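Local atomic coordinates of STM4351 (PDB entry 2Y7I), a protein that binds arginine with high specificity in the periplasm, as a member of the family 3 bacterial solute-binding proteins. Residues S94-R100 with E155-V161; F49-S53 with K64-A68. One frame throughout, in Å; residues are numbered along the deposited sequence.

Contact 1. Residues S94-R100 with E155-V161; sequences SAVVVTR and EGVFGDV. With ARG (arginine), chain C.
The Phe158 ring meets Ala95 and Val97 obliquely: CE1 lies 3.6 Å from Ala95 CB and CD1 3.6 Å from Val97 CG2, while Val96 O also approaches CD1. With CG anti to the backbone N (chi1 -179°), the ring lies against the neighbouring strand, and it also makes a T-shaped (edge-to-face) contact with His123. The other flat pair sits at the far end, where Glu155 OE1 reaches the guanidinium edge of Arg100 in a long salt bridge, NH1 to OE1 3.4 Å, the planes 42° apart. OE1 also hydrogen-bonds Tyr104, and a water joins Arg100 N to Glu155 O. Between these ends the strands run antiparallel, with paired bonds at Val96/Gly159 and Val98/Val157; Val98 N to Val157 O is 2.8 Å. Val98 and Val157 lie side by side on the sheet face away from Phe158. Past Phe158, Asp160 turns from the partner strand, and its OD2 accepts a hydrogen bond from the amino N of bound arginine at 2.8 Å, with Tyr16 and His123 as further partners. In the mixed sheet, 156-160 is flanked by 114-118 and 95-100 by 174-176; helices 142-150 and 161-168 cover the face carrying Val96, Val98 and Val157.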
loop_
_atom_site.group_PDB
_atom_site.type_symbol
_atom_site.label_atom_id
_atom_site.label_comp_id
_atom_site.label_asym_id
_atom_site.label_seq_id
_atom_site.Cartn_x
_atom_site.Cartn_y
_atom_site.Cartn_z
ATOM N N SER A 94 2.900 7.080 -16.929
ATOM C CA SER A 94 3.102 7.677 -18.248
ATOM C C SER A 94 1.856 7.590 -19.128
ATOM O O SER A 94 1.039 6.673 -18.988
ATOM C CB SER A 94 4.303 7.039 -18.955
ATOM O OG SER A 94 5.502 7.374 -18.285
ATOM N N ALA A 95 1.719 8.565 -20.019
ATOM C CA ALA A 95 0.579 8.638 -20.905
ATOM C C ALA A 95 0.998 8.075 -22.259
ATOM O O ALA A 95 2.151 8.193 -22.659
ATOM C CB ALA A 95 0.101 10.055 -21.039
ATOM N N VAL A 96 0.048 7.457 -22.948
ATOM C CA VAL A 96 0.316 6.823 -24.228
ATOM C C VAL A 96 -0.743 7.191 -25.255
ATOM O O VAL A 96 -1.879 7.562 -24.901
ATOM C CB VAL A 96 0.430 5.266 -24.103
ATOM C CG1 VAL A 96 1.628 4.852 -23.221
ATOM C CG2 VAL A 96 -0.857 4.639 -23.591
ATOM N N VAL A 97 -0.370 7.085 -26.527
ATOM C CA VAL A 97 -1.323 7.195 -27.621
ATOM C C VAL A 97 -1.611 5.787 -28.102
ATOM O O VAL A 97 -0.710 4.952 -28.170
ATOM C CB VAL A 97 -0.779 8.014 -28.813
ATOM C CG1 VAL A 97 -1.874 8.218 -29.871
ATOM C CG2 VAL A 97 -0.249 9.362 -28.331
ATOM N N VAL A 98 -2.878 5.511 -28.392
ATOM C CA VAL A 98 -3.230 4.299 -29.115
ATOM C C VAL A 98 -3.617 4.688 -30.544
ATOM O O VAL A 98 -4.344 5.653 -30.743
ATOM C CB VAL A 98 -4.324 3.475 -28.400
ATOM C CG1 VAL A 98 -5.603 4.332 -28.094
ATOM C CG2 VAL A 98 -4.633 2.189 -29.174
ATOM N N THR A 99 -3.064 3.973 -31.529
ATOM C CA THR A 99 -3.357 4.213 -32.947
ATOM C C THR A 99 -3.605 2.866 -33.600
ATOM O O THR A 99 -3.451 1.839 -32.953
ATOM C CB THR A 99 -2.195 4.930 -33.682
ATOM O OG1 THR A 99 -1.122 4.007 -33.936
ATOM C CG2 THR A 99 -1.677 6.152 -32.866
ATOM N N ARG A 100 -3.976 2.860 -34.876
ATOM C CA ARG A 100 -3.947 1.617 -35.639
ATOM C C ARG A 100 -2.518 1.058 -35.562
ATOM O O ARG A 100 -1.561 1.819 -35.631
ATOM C CB ARG A 100 -4.359 1.870 -37.087
ATOM C CG ARG A 100 -5.872 1.943 -37.297
ATOM C CD ARG A 100 -6.257 2.508 -38.669
ATOM N NE ARG A 100 -5.166 2.438 -39.648
ATOM C CZ ARG A 100 -4.361 3.458 -39.967
ATOM N NH1 ARG A 100 -4.508 4.655 -39.387
ATOM N NH2 ARG A 100 -3.398 3.277 -40.867
ATOM N N GLU A 155 -7.008 9.782 -35.524
ATOM C CA GLU A 155 -5.841 8.931 -35.749
ATOM C C GLU A 155 -5.309 8.292 -34.472
ATOM O O GLU A 155 -4.632 7.265 -34.524
ATOM C CB GLU A 155 -4.731 9.688 -36.482
ATOM C CG GLU A 155 -5.086 9.984 -37.934
ATOM C CD GLU A 155 -5.411 8.716 -38.711
ATOM O OE1 GLU A 155 -4.466 8.005 -39.102
ATOM O OE2 GLU A 155 -6.610 8.427 -38.931
ATOM N N GLY A 156 -5.616 8.899 -33.330
ATOM C CA GLY A 156 -5.193 8.344 -32.053
ATOM C C GLY A 156 -6.093 8.760 -30.907
ATOM O O GLY A 156 -6.953 9.625 -31.054
ATOM N N VAL A 157 -5.895 8.105 -29.772
ATOM C CA VAL A 157 -6.542 8.471 -28.512
ATOM C C VAL A 157 -5.425 8.452 -27.477
ATOM O O VAL A 157 -4.630 7.522 -27.452
ATOM C CB VAL A 157 -7.711 7.517 -28.139
ATOM C CG1 VAL A 157 -8.186 7.776 -26.682
ATOM C CG2 VAL A 157 -8.912 7.709 -29.103
ATOM N N PHE A 158 -5.355 9.504 -26.664
ATOM C CA PHE A 158 -4.230 9.759 -25.753
ATOM C C PHE A 158 -4.754 9.713 -24.318
ATOM O O PHE A 158 -5.688 10.443 -23.981
ATOM C CB PHE A 158 -3.651 11.139 -26.109
ATOM C CG PHE A 158 -2.463 11.572 -25.294
ATOM C CD1 PHE A 158 -1.330 10.768 -25.168
ATOM C CD2 PHE A 158 -2.452 12.843 -24.723
ATOM C CE1 PHE A 158 -0.211 11.205 -24.433
ATOM C CE2 PHE A 158 -1.340 13.302 -23.993
ATOM C CZ PHE A 158 -0.221 12.478 -23.845
ATOM N N GLY A 159 -4.181 8.824 -23.500
ATOM C CA GLY A 159 -4.624 8.628 -22.114
ATOM C C GLY A 159 -3.660 7.830 -21.251
ATOM O O GLY A 159 -2.509 7.589 -21.656
ATOM N N ASP A 160 -4.116 7.415 -20.062
ATOM C CA ASP A 160 -3.257 6.645 -19.145
ATOM C C ASP A 160 -2.990 5.254 -19.697
ATOM O O ASP A 160 -3.874 4.631 -20.285
ATOM C CB ASP A 160 -3.847 6.568 -17.719
ATOM C CG ASP A 160 -3.707 7.888 -16.957
ATOM O OD1 ASP A 160 -2.614 8.176 -16.439
ATOM O OD2 ASP A 160 -4.682 8.649 -16.877
ATOM N N VAL A 161 -1.761 4.775 -19.510
ATOM C CA VAL A 161 -1.358 3.479 -20.055
ATOM C C VAL A 161 -2.264 2.328 -19.620
ATOM O O VAL A 161 -2.587 1.471 -20.439
ATOM C CB VAL A 161 0.175 3.170 -19.862
ATOM C CG1 VAL A 161 0.566 3.093 -18.384
ATOM C CG2 VAL A 161 0.574 1.917 -20.628
HETATM N N ARG C . -5.130 10.631 -15.013
HETATM C CA ARG C . -5.671 11.658 -15.956
HETATM C C ARG C . -5.870 12.978 -15.220
HETATM O O ARG C . -6.339 13.949 -15.810
HETATM C CB ARG C . -7.003 11.193 -16.583
HETATM C CG ARG C . -8.075 10.790 -15.554
HETATM C CD ARG C . -9.422 10.477 -16.203
HETATM N NE ARG C . -10.291 9.788 -15.245
HETATM C CZ ARG C . -11.542 9.402 -15.486
HETATM N NH1 ARG C . -12.123 9.631 -16.666
HETATM N NH2 ARG C . -12.218 8.785 -14.539
HETATM O OXT ARG C . -5.586 13.089 -14.012
HETATM O O HOH W 1 -4.572 5.270 -36.226
#

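Contact 2. Residues F49-S53 with K64-A68; sequences FTNQS and KKFDA. With ZN (zinc ion), chain E.
Gln52 and Lys65 reach for each other from opposite directions, and their ends meet in the one hydrogen bond between the segments, Lys65 NZ to Gln52 OE1 at 2.7 Å. The lysine spans the gap because its chain is fully extended, with CG anti to the backbone N (chi1 -176°) and every later torsion likewise extended. Its ammonium comes in tilted 31° from the amide's carbonyl plane. The same oxygen lies at the edge of the Phe66 ring, 3.5 Å from CE2, so one oxygen serves both the ammonium and the aromatic rim, approached from two different directions. Amide and ring planes stand 68° apart, well short of stacking. The other end of the amide is held too, for NE2 is hydrogen-bonded to Ser56 OG and Ser60 OG, which should fix the rotation that turns OE1 to the lysine. Nearer the CB end of the ring, Thr50 CB approaches CD2 obliquely at 4.2 Å, while Lys65 CB lies over one face, offset toward the rim. Leu57 and Ser60 of helix 57-62 also touch the ring, and His9 of strand 7-12 packs on it. Just beyond, Asp67 OD2 binds zinc at 2.1 Å, joined by His9 ND1 and a water. This is a beta-alpha-beta connection: strand 46-51 leads through helix 57-62 to strand 68-69, parallel to it with 7-12 between them, and the loop entering the last strand itself supplies a zinc ligand.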
loop_
_atom_site.group_PDB
_atom_site.type_symbol
_atom_site.label_atom_id
_atom_site.label_comp_id
_atom_site.label_asym_id
_atom_site.label_seq_id
_atom_site.Cartn_x
_atom_site.Cartn_y
_atom_site.Cartn_z
ATOM N N PHE A 49 -21.834 6.594 -4.957
ATOM C CA PHE A 49 -21.153 7.151 -6.134
ATOM C C PHE A 49 -22.091 7.877 -7.086
ATOM O O PHE A 49 -23.208 7.420 -7.344
ATOM C CB PHE A 49 -20.414 6.064 -6.910
ATOM C CG PHE A 49 -19.264 5.467 -6.161
ATOM C CD1 PHE A 49 -18.028 6.094 -6.147
ATOM C CD2 PHE A 49 -19.424 4.278 -5.459
ATOM C CE1 PHE A 49 -16.963 5.545 -5.439
ATOM C CE2 PHE A 49 -18.362 3.721 -4.757
ATOM C CZ PHE A 49 -17.131 4.358 -4.751
ATOM N N THR A 50 -21.623 9.012 -7.598
ATOM C CA THR A 50 -22.316 9.741 -8.659
ATOM C C THR A 50 -21.380 9.770 -9.862
ATOM O O THR A 50 -20.213 10.156 -9.732
ATOM C CB THR A 50 -22.688 11.166 -8.209
ATOM O OG1 THR A 50 -23.502 11.083 -7.037
ATOM C CG2 THR A 50 -23.462 11.926 -9.304
ATOM N N ASN A 51 -21.894 9.335 -11.011
ATOM C CA ASN A 51 -21.139 9.232 -12.250
ATOM C C ASN A 51 -21.491 10.396 -13.189
ATOM O O ASN A 51 -22.643 10.552 -13.591
ATOM C CB ASN A 51 -21.439 7.868 -12.898
ATOM C CG ASN A 51 -20.857 7.714 -14.297
ATOM O OD1 ASN A 51 -21.425 7.003 -15.125
ATOM N ND2 ASN A 51 -19.734 8.355 -14.564
ATOM N N GLN A 52 -20.501 11.229 -13.498
ATOM C CA GLN A 52 -20.700 12.408 -14.365
ATOM C C GLN A 52 -19.378 12.706 -15.082
ATOM O O GLN A 52 -18.363 12.067 -14.787
ATOM C CB GLN A 52 -21.207 13.612 -13.561
ATOM C CG GLN A 52 -20.249 14.123 -12.481
ATOM C CD GLN A 52 -20.857 15.235 -11.625
ATOM O OE1 GLN A 52 -21.846 15.028 -10.918
ATOM N NE2 GLN A 52 -20.257 16.423 -11.681
ATOM N N SER A 53 -19.380 13.649 -16.019
ATOM C CA SER A 53 -18.181 13.905 -16.834
ATOM C C SER A 53 -16.975 14.288 -15.967
ATOM O O SER A 53 -17.124 14.976 -14.949
ATOM C CB SER A 53 -18.462 14.969 -17.910
ATOM O OG SER A 53 -18.845 16.218 -17.342
ATOM N N LYS A 64 -20.345 21.589 -3.533
ATOM C CA LYS A 64 -20.865 20.720 -2.454
ATOM C C LYS A 64 -21.828 19.617 -2.889
ATOM O O LYS A 64 -22.611 19.124 -2.075
ATOM C CB LYS A 64 -21.509 21.538 -1.324
ATOM C CG LYS A 64 -20.541 22.388 -0.550
ATOM C CD LYS A 64 -21.129 22.824 0.778
ATOM C CE LYS A 64 -20.155 23.729 1.510
ATOM N NZ LYS A 64 -19.753 24.880 0.651
ATOM N N LYS A 65 -21.776 19.235 -4.162
ATOM C CA LYS A 65 -22.642 18.180 -4.684
ATOM C C LYS A 65 -22.270 16.802 -4.112
ATOM O O LYS A 65 -23.116 15.913 -4.014
ATOM C CB LYS A 65 -22.602 18.170 -6.215
ATOM C CG LYS A 65 -23.547 17.180 -6.859
ATOM C CD LYS A 65 -23.356 17.119 -8.367
ATOM C CE LYS A 65 -24.445 16.280 -9.004
ATOM N NZ LYS A 65 -24.224 16.189 -10.462
ATOM N N PHE A 66 -21.003 16.631 -3.751
ATOM C CA PHE A 66 -20.556 15.439 -3.042
ATOM C C PHE A 66 -19.416 15.760 -2.078
ATOM O O PHE A 66 -18.897 16.873 -2.071
ATOM C CB PHE A 66 -20.209 14.269 -3.989
ATOM C CG PHE A 66 -19.865 14.672 -5.403
ATOM C CD1 PHE A 66 -18.643 15.273 -5.701
ATOM C CD2 PHE A 66 -20.749 14.406 -6.443
ATOM C CE1 PHE A 66 -18.318 15.623 -7.013
ATOM C CE2 PHE A 66 -20.436 14.754 -7.762
ATOM C CZ PHE A 66 -19.222 15.363 -8.044
ATOM N N ASP A 67 -19.050 14.783 -1.257
ATOM C CA ASP A 67 -18.043 14.973 -0.222
ATOM C C ASP A 67 -16.625 14.820 -0.747
ATOM O O ASP A 67 -15.706 15.459 -0.247
ATOM C CB ASP A 67 -18.264 13.962 0.899
ATOM C CG ASP A 67 -19.634 14.068 1.493
ATOM O OD1 ASP A 67 -19.975 15.166 1.984
ATOM O OD2 ASP A 67 -20.380 13.066 1.436
ATOM N N ALA A 68 -16.457 13.964 -1.748
ATOM C CA ALA A 68 -15.130 13.602 -2.223
ATOM C C ALA A 68 -15.182 13.160 -3.678
ATOM O O ALA A 68 -16.245 12.829 -4.200
ATOM C CB ALA A 68 -14.528 12.500 -1.343
HETATM ZN ZN ZN E . -22.369 13.570 1.616
HETATM O O HOH W 2 -22.777 15.021 0.076
#

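How the contacts relate
Contact 1 is largely buried, contact 2 only partly so, and they lie on opposite sides of the chain's centre, about 27 Å apart between centres. They hold no element in common. In contact 1 two adjacent strands of the mixed sheet are zipped by backbone bonds, with apolar side chains on both faces, the Arg100–Glu155 salt bridge at one end and the buried Asp160, facing bound arginine, at the other. In contact 2 the end of a strand of the parallel sheet, with the residue just after it, meets a loop after a helix through side chains alone, one lysine-glutamine bond beside an aromatic ring. Their sites differ likewise: contact 1 supplies an aspartate to the arginine pocket, contact 2 one to a zinc ion.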